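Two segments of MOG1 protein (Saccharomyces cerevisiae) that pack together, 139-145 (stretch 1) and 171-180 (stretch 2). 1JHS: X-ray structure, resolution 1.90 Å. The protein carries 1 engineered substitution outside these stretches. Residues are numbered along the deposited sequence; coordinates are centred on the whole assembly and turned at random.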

# COMPACT_ATOMS: atom_id res chain seq x y z
N ASP A 139 -12.97 -6.58 2.31
CA ASP A 139 -11.54 -6.86 2.19
C ASP A 139 -10.90 -5.46 2.14
O ASP A 139 -11.15 -4.70 1.19
CB ASP A 139 -11.20 -7.61 0.88
CG ASP A 139 -11.15 -9.13 1.07
OD1 ASP A 139 -11.16 -9.58 2.25
OD2 ASP A 139 -11.07 -9.86 0.04
N VAL A 140 -10.15 -5.10 3.18
CA VAL A 140 -9.48 -3.79 3.20
C VAL A 140 -8.14 -3.94 2.46
O VAL A 140 -7.33 -4.78 2.84
CB VAL A 140 -9.17 -3.34 4.62
CG1 VAL A 140 -8.49 -1.95 4.59
CG2 VAL A 140 -10.46 -3.31 5.44
N VAL A 141 -7.91 -3.11 1.44
CA VAL A 141 -6.65 -3.17 0.70
C VAL A 141 -5.89 -1.85 0.89
O VAL A 141 -6.41 -0.78 0.60
CB VAL A 141 -6.87 -3.46 -0.81
CG1 VAL A 141 -5.52 -3.50 -1.57
CG2 VAL A 141 -7.57 -4.83 -0.99
N ILE A 142 -4.68 -1.94 1.42
CA ILE A 142 -3.86 -0.75 1.65
C ILE A 142 -2.73 -0.81 0.62
O ILE A 142 -2.02 -1.83 0.56
CB ILE A 142 -3.23 -0.72 3.07
CG1 ILE A 142 -4.34 -0.73 4.14
CG2 ILE A 142 -2.41 0.56 3.25
CD1 ILE A 142 -3.85 -0.54 5.61
N SER A 143 -2.59 0.24 -0.20
CA SER A 143 -1.51 0.26 -1.19
C SER A 143 -0.62 1.48 -0.97
O SER A 143 -1.11 2.56 -0.63
CB SER A 143 -2.04 0.26 -2.65
OG SER A 143 -3.08 1.20 -2.90
N ILE A 144 0.68 1.29 -1.11
CA ILE A 144 1.62 2.39 -0.95
C ILE A 144 2.49 2.37 -2.19
O ILE A 144 3.21 1.40 -2.43
CB ILE A 144 2.50 2.24 0.32
CG1 ILE A 144 1.62 2.10 1.58
CG2 ILE A 144 3.44 3.49 0.44
CD1 ILE A 144 2.40 1.94 2.93
N ASN A 145 2.41 3.44 -2.98
CA ASN A 145 3.17 3.55 -4.22
C ASN A 145 4.53 4.18 -3.98
O ASN A 145 4.63 5.20 -3.30
CB ASN A 145 2.39 4.39 -5.22
CG ASN A 145 1.01 3.87 -5.42
OD1 ASN A 145 0.82 2.75 -5.92
ND2 ASN A 145 0.01 4.66 -5.00
N LEU A 171 6.49 0.59 7.16
CA LEU A 171 5.30 1.44 7.32
C LEU A 171 4.05 0.62 7.06
O LEU A 171 3.09 0.67 7.83
CB LEU A 171 5.35 2.62 6.34
CG LEU A 171 4.06 3.40 6.12
CD1 LEU A 171 3.59 4.04 7.43
CD2 LEU A 171 4.31 4.49 5.06
N LEU A 172 4.06 -0.14 5.97
CA LEU A 172 2.91 -0.96 5.59
C LEU A 172 2.52 -1.90 6.73
O LEU A 172 1.34 -2.01 7.10
CB LEU A 172 3.23 -1.77 4.34
CG LEU A 172 2.06 -2.60 3.77
CD1 LEU A 172 1.01 -1.66 3.12
CD2 LEU A 172 2.62 -3.61 2.74
N GLN A 173 3.51 -2.59 7.30
CA GLN A 173 3.23 -3.50 8.39
C GLN A 173 2.71 -2.77 9.63
O GLN A 173 1.82 -3.27 10.33
CB GLN A 173 4.46 -4.36 8.68
CG GLN A 173 4.71 -5.37 7.53
CD GLN A 173 5.56 -6.57 7.90
OE1 GLN A 173 6.64 -6.42 8.49
NE2 GLN A 173 5.08 -7.79 7.54
N GLU A 174 3.26 -1.58 9.91
CA GLU A 174 2.78 -0.81 11.07
C GLU A 174 1.32 -0.36 10.86
O GLU A 174 0.54 -0.34 11.81
CB GLU A 174 3.66 0.41 11.34
CG GLU A 174 5.11 0.04 11.73
CD GLU A 174 5.90 1.21 12.31
OE1 GLU A 174 7.13 1.06 12.49
OE2 GLU A 174 5.29 2.28 12.61
N MET A 175 0.96 -0.00 9.62
CA MET A 175 -0.41 0.39 9.33
C MET A 175 -1.35 -0.79 9.59
O MET A 175 -2.47 -0.62 10.10
CB MET A 175 -0.55 0.83 7.87
CG MET A 175 0.20 2.14 7.57
SD MET A 175 -0.24 2.72 5.91
CE MET A 175 -1.96 3.28 6.18
N VAL A 176 -0.89 -1.98 9.24
CA VAL A 176 -1.71 -3.18 9.45
C VAL A 176 -1.85 -3.49 10.93
O VAL A 176 -2.96 -3.78 11.41
CB VAL A 176 -1.10 -4.38 8.72
CG1 VAL A 176 -1.76 -5.71 9.17
CG2 VAL A 176 -1.25 -4.18 7.21
N ARG A 177 -0.74 -3.43 11.66
CA ARG A 177 -0.78 -3.72 13.09
C ARG A 177 -1.58 -2.70 13.87
O ARG A 177 -2.21 -3.05 14.87
CB ARG A 177 0.63 -3.84 13.66
CG ARG A 177 1.25 -5.17 13.26
CD ARG A 177 2.43 -5.49 14.11
NE ARG A 177 2.73 -6.92 14.13
CZ ARG A 177 2.94 -7.63 13.05
NH1 ARG A 177 2.86 -7.02 11.88
NH2 ARG A 177 3.30 -8.91 13.14
N LYS A 178 -1.57 -1.45 13.41
CA LYS A 178 -2.29 -0.35 14.07
C LYS A 178 -3.73 -0.15 13.59
O LYS A 178 -4.48 0.67 14.16
CB LYS A 178 -1.54 0.96 13.86
CG LYS A 178 -0.26 1.09 14.67
CD LYS A 178 -0.59 1.51 16.09
CE LYS A 178 0.68 1.89 16.83
NZ LYS A 178 0.33 2.61 18.10
N PHE A 179 -4.12 -0.90 12.57
CA PHE A 179 -5.45 -0.80 11.97
C PHE A 179 -6.55 -1.19 12.95
O PHE A 179 -6.54 -2.29 13.50
CB PHE A 179 -5.51 -1.69 10.72
CG PHE A 179 -6.77 -1.51 9.91
CD1 PHE A 179 -6.85 -0.53 8.92
CD2 PHE A 179 -7.89 -2.29 10.17
CE1 PHE A 179 -8.06 -0.33 8.19
CE2 PHE A 179 -9.10 -2.10 9.46
CZ PHE A 179 -9.17 -1.11 8.47
N HIS A 180 -7.51 -0.29 13.17
CA HIS A 180 -8.59 -0.59 14.11
C HIS A 180 -9.95 -0.05 13.68
O HIS A 180 -10.08 1.11 13.27
CB HIS A 180 -8.25 -0.01 15.50
CG HIS A 180 -7.13 -0.71 16.19
ND1 HIS A 180 -7.14 -2.06 16.45
CD2 HIS A 180 -5.96 -0.23 16.70
CE1 HIS A 180 -6.02 -2.39 17.09
NE2 HIS A 180 -5.29 -1.30 17.25

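The side-chain contacts are all apolar, and no hydrogen bond crosses between the stretches. I142 and I144 on the strand form the centre, packed against L171, L172 and M175 of the helix. I144 reaches three helix residues with one methyl. Its CD1 lies 3.8 Å from L171 CD2, 3.9 Å from L172 CD1 and 4.1 Å from M175 SD. The side chain is extended, chi1 m and chi2 t, which carries CD1 out to the helix. I142 has the same rotamer and the largest covered area of any residue in the contact. Its CG2 is 4.1 Å from L172 CD1 and 4.0 Å from M175 CE, and its CD1 is 4.5 Å from F179 CD1.

The CA-to-CB bond of L172 points sideways, but the end of its side chain comes nearer the strand, so CD1 meets both isoleucines. The CA-to-CB bond of M175 points toward the strand. Its flexible, unbranched side chain lies against both isoleucines: SD is 4.1 Å from both I144 CD1 and I142 CG2.

Beyond the helix, F179 extends the apolar surface. Its ring meets V140 and I142 obliquely, with CZ 4.0 Å from V140 CG2. V140 is shorter than the isoleucines, and the broad ring reaches it.

The strand alternation explains the pattern. The CA-to-CB bonds of V140, I142 and I144 point toward the other stretch; that of S143 points away, and V141 makes no contact. The strand and helix run nearly antiparallel, at 155°, with axes 9.8 Å apart at closest approach. Helix hydrogen bonds such as M175 N to L171 O, 2.9 Å, satisfy backbone polar groups.

Polar residues lie outside the contact. Q173, E174, R177 and K178 are out of reach of the strand and at least partly exposed, which suits their polar or charged ends. D139 is buried, but both carboxylate oxygens are hydrogen-bonded elsewhere in the structure.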